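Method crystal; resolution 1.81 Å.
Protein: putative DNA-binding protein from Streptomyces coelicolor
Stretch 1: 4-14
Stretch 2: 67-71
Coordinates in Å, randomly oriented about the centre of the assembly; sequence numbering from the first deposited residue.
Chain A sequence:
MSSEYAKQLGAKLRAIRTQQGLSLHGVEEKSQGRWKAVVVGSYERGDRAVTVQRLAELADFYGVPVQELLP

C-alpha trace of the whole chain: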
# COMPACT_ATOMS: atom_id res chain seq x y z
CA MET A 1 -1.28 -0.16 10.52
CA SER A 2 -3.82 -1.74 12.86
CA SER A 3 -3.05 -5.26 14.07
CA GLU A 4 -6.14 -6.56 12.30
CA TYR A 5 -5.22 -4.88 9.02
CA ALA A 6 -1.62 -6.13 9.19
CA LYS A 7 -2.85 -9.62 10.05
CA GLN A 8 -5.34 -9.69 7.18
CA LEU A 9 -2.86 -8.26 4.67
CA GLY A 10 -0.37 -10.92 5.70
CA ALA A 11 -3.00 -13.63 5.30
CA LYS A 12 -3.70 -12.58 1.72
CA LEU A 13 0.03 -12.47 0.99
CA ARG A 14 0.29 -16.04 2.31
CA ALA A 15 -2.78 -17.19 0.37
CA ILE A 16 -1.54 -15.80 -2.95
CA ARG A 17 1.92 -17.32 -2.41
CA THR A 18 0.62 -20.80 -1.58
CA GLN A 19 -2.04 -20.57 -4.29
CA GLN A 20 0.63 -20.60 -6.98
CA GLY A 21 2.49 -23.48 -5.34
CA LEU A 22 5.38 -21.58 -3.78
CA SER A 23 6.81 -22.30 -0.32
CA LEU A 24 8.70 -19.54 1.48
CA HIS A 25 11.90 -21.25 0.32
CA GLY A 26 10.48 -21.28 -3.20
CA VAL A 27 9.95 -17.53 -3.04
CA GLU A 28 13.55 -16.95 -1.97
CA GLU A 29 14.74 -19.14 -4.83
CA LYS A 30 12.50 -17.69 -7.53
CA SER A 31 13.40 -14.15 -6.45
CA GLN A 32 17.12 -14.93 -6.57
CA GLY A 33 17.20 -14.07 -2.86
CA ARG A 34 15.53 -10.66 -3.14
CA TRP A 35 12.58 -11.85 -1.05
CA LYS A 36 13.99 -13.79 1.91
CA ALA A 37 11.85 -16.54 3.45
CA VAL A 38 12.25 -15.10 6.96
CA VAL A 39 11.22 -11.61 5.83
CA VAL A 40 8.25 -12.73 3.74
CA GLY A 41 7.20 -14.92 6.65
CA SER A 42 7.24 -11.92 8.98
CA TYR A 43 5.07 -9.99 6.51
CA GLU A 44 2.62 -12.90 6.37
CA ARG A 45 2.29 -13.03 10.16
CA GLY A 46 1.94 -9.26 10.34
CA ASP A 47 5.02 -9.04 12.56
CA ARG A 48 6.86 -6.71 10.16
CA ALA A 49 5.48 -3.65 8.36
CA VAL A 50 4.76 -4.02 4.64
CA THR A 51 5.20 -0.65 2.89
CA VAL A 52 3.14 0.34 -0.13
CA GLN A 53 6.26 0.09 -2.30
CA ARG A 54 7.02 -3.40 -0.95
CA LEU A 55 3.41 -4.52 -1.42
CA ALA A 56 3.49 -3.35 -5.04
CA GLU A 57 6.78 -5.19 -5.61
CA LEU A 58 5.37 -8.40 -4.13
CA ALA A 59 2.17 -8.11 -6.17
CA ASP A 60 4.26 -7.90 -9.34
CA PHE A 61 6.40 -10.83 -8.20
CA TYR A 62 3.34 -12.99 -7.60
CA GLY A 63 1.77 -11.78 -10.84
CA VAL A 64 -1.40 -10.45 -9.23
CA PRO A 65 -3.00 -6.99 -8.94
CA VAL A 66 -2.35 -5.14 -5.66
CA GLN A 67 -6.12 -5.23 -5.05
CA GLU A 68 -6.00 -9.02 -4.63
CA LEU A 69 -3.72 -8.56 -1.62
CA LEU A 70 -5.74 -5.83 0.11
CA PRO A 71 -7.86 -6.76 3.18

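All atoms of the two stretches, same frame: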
# COMPACT_ATOMS: atom_id res chain seq x y z
N GLU A 4 -5.21 -5.83 13.13
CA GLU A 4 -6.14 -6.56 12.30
C GLU A 4 -5.82 -6.36 10.82
O GLU A 4 -5.82 -7.31 10.04
CB GLU A 4 -7.57 -6.10 12.61
CG GLU A 4 -8.67 -7.01 12.08
CD GLU A 4 -8.51 -8.46 12.53
OE1 GLU A 4 -8.29 -8.71 13.74
OE2 GLU A 4 -8.61 -9.35 11.68
N TYR A 5 -5.54 -5.12 10.42
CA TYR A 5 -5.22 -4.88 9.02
C TYR A 5 -3.93 -5.61 8.62
O TYR A 5 -3.87 -6.25 7.57
CB TYR A 5 -5.05 -3.39 8.73
CG TYR A 5 -5.09 -3.07 7.25
CD1 TYR A 5 -6.30 -2.79 6.61
CD2 TYR A 5 -3.93 -3.09 6.47
CE1 TYR A 5 -6.36 -2.54 5.24
CE2 TYR A 5 -3.98 -2.84 5.10
CZ TYR A 5 -5.19 -2.57 4.49
OH TYR A 5 -5.23 -2.31 3.14
N ALA A 6 -2.91 -5.49 9.46
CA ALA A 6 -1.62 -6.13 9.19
C ALA A 6 -1.79 -7.65 9.11
O ALA A 6 -1.20 -8.30 8.25
CB ALA A 6 -0.62 -5.77 10.28
N LYS A 7 -2.59 -8.19 10.01
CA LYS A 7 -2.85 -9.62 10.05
C LYS A 7 -3.56 -10.09 8.79
O LYS A 7 -3.21 -11.12 8.21
CB LYS A 7 -3.68 -9.97 11.29
N GLN A 8 -4.57 -9.34 8.36
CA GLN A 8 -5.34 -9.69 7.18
C GLN A 8 -4.54 -9.53 5.89
O GLN A 8 -4.68 -10.33 4.95
CB GLN A 8 -6.62 -8.86 7.11
CG GLN A 8 -7.67 -9.32 8.12
CD GLN A 8 -8.95 -8.50 8.05
OE1 GLN A 8 -9.42 -8.16 6.97
NE2 GLN A 8 -9.51 -8.20 9.21
N LEU A 9 -3.70 -8.50 5.84
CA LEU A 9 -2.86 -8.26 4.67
C LEU A 9 -1.87 -9.42 4.55
O LEU A 9 -1.63 -9.94 3.46
CB LEU A 9 -2.10 -6.93 4.82
CG LEU A 9 -1.03 -6.60 3.77
CD1 LEU A 9 -1.67 -6.46 2.39
CD2 LEU A 9 -0.33 -5.30 4.16
N GLY A 10 -1.31 -9.82 5.69
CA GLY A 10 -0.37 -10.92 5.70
C GLY A 10 -1.01 -12.22 5.26
O GLY A 10 -0.39 -13.02 4.56
N ALA A 11 -2.26 -12.42 5.66
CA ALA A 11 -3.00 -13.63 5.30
C ALA A 11 -3.21 -13.71 3.80
O ALA A 11 -3.10 -14.79 3.21
CB ALA A 11 -4.34 -13.65 6.03
N LYS A 12 -3.50 -12.58 3.16
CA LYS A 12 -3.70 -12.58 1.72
C LYS A 12 -2.37 -12.80 1.01
O LYS A 12 -2.32 -13.46 -0.03
CB LYS A 12 -4.36 -11.27 1.26
CG LYS A 12 -5.81 -11.18 1.70
CD LYS A 12 -6.63 -10.23 0.84
CE LYS A 12 -8.11 -10.34 1.19
NZ LYS A 12 -8.96 -9.38 0.43
N LEU A 13 -1.29 -12.27 1.58
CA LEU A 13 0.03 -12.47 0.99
C LEU A 13 0.37 -13.96 1.04
O LEU A 13 0.92 -14.52 0.09
CB LEU A 13 1.09 -11.68 1.77
CG LEU A 13 1.27 -10.21 1.34
CD1 LEU A 13 2.11 -9.47 2.37
CD2 LEU A 13 1.93 -10.17 -0.02
N ARG A 14 0.03 -14.61 2.15
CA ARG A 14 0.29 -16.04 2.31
C ARG A 14 -0.59 -16.85 1.35
O ARG A 14 -0.11 -17.78 0.71
CB ARG A 14 0.03 -16.48 3.76
CG ARG A 14 0.31 -17.96 4.00
CD ARG A 14 -0.12 -18.46 5.38
NE ARG A 14 0.75 -18.01 6.47
CZ ARG A 14 0.61 -16.87 7.14
NH1 ARG A 14 -0.37 -16.04 6.84
NH2 ARG A 14 1.46 -16.58 8.12
N GLN A 67 -4.79 -5.07 -5.64
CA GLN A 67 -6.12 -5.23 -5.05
C GLN A 67 -6.35 -6.62 -4.46
O GLN A 67 -6.99 -6.75 -3.42
CB GLN A 67 -7.19 -4.94 -6.11
CG GLN A 67 -8.59 -4.82 -5.54
CD GLN A 67 -8.70 -3.71 -4.51
OE1 GLN A 67 -8.39 -2.55 -4.79
NE2 GLN A 67 -9.13 -4.07 -3.30
N GLU A 68 -5.83 -7.65 -5.11
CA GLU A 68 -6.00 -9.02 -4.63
C GLU A 68 -5.36 -9.27 -3.27
O GLU A 68 -5.73 -10.21 -2.56
CB GLU A 68 -5.41 -10.02 -5.63
CG GLU A 68 -6.31 -10.35 -6.81
CD GLU A 68 -5.81 -11.54 -7.61
OE1 GLU A 68 -5.55 -12.59 -6.99
OE2 GLU A 68 -5.68 -11.42 -8.84
N LEU A 69 -4.41 -8.42 -2.89
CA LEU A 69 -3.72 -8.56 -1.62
C LEU A 69 -4.27 -7.66 -0.51
O LEU A 69 -3.89 -7.80 0.65
CB LEU A 69 -2.23 -8.27 -1.81
CG LEU A 69 -1.48 -9.13 -2.84
CD1 LEU A 69 -0.06 -8.61 -2.99
CD2 LEU A 69 -1.48 -10.59 -2.40
N LEU A 70 -5.17 -6.76 -0.86
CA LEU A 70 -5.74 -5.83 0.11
C LEU A 70 -6.88 -6.41 0.94
O LEU A 70 -7.82 -7.00 0.40
CB LEU A 70 -6.23 -4.56 -0.59
CG LEU A 70 -5.16 -3.68 -1.26
CD1 LEU A 70 -5.82 -2.46 -1.88
CD2 LEU A 70 -4.13 -3.25 -0.23
N PRO A 71 -6.82 -6.25 2.28
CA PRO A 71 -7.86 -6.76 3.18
C PRO A 71 -9.24 -6.23 2.81
O PRO A 71 -9.30 -5.13 2.21
CB PRO A 71 -7.41 -6.25 4.55
CG PRO A 71 -5.92 -6.23 4.43
CD PRO A 71 -5.72 -5.64 3.05
OXT PRO A 71 -10.25 -6.90 3.15
O HOH W 1 -7.83 -2.50 2.02
O HOH W 2 -9.38 -9.46 4.65
O HOH W 3 -11.67 -7.30 0.95
O HOH W 4 -8.67 -10.60 -2.31

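Residues 4-14 form a continuous stretch of helix, and residues 67-71 bring the C-terminus of the chain back across it. The helix holds its regular bonds throughout, as in Leu-9 N to Tyr-5 O at 2.8 Å. The tail runs against the helix direction: Leu-69 lies nearest Lys-12 (CA to CA 5.2 Å) and Pro-71 nearest Leu-9 (CA to CA 5.4 Å). Together the two stretches bury 484 Å².

Gln-67 makes no contact with the helix. Its carbonyl O accepts a hydrogen bond from Leu-70 N at 3.1 Å, which closes a turn over the residues between them.

Glu-68 meets the helix through its backbone. Its carbonyl O lies 3.5 Å from Lys-12 CD. Water 4 bridges the same two residues, donating to Glu-68 O at 3.0 Å and accepting from Lys-12 NZ at 3.0 Å. The Glu-68 side chain stays clear of the helix.

Leu-69 is buried. Its CD1 packs against Leu-13 CD2 at 3.9 Å, an apolar contact between two leucine tips. Its carbonyl O is less well served. Leu-69 O sits 3.1 Å from Leu-9 CD1 and 3.6 Å from Lys-12 CB, both carbons, and has no hydrogen-bond partner in the model.

Leu-70 points its CA-to-CB bond away from the helix, but its backbone carries the direct hydrogen bond between the stretches. Lys-12 NZ donates to Leu-70 O at 2.6 Å. The lysine reaches it with chi2 to chi4 all t, so its extended chain passes along the tail. Leu-70 CD2 also comes within 3.7 Å of Tyr-5 OH.

Pro-71 ends the chain and has the largest area covered in this contact. Pro-71 CG lies over one face of the Tyr-5 ring, 3.8 Å from the ring centroid and 13° off the normal. This is a CH-pi contact, in which the C-H group rests against the aromatic electrons. Pro-71 CG also packs on Leu-9 CB at 3.9 Å.

The terminal carboxylate adds charge and water bridges. Lys-12 NZ forms a long salt bridge with Pro-71 OXT at 3.9 Å. Water 1 links Tyr-5 OH (2.8 Å) to Pro-71 O (3.0 Å). Water 2 donates to both Gln-8 OE1 (2.7 Å) and Pro-71 OXT (3.1 Å). The other end of that amide is held within the helix, where Gln-8 NE2 donates to Glu-4 OE2 at 2.9 Å. Thus apolar packing and polar links both secure the last residue.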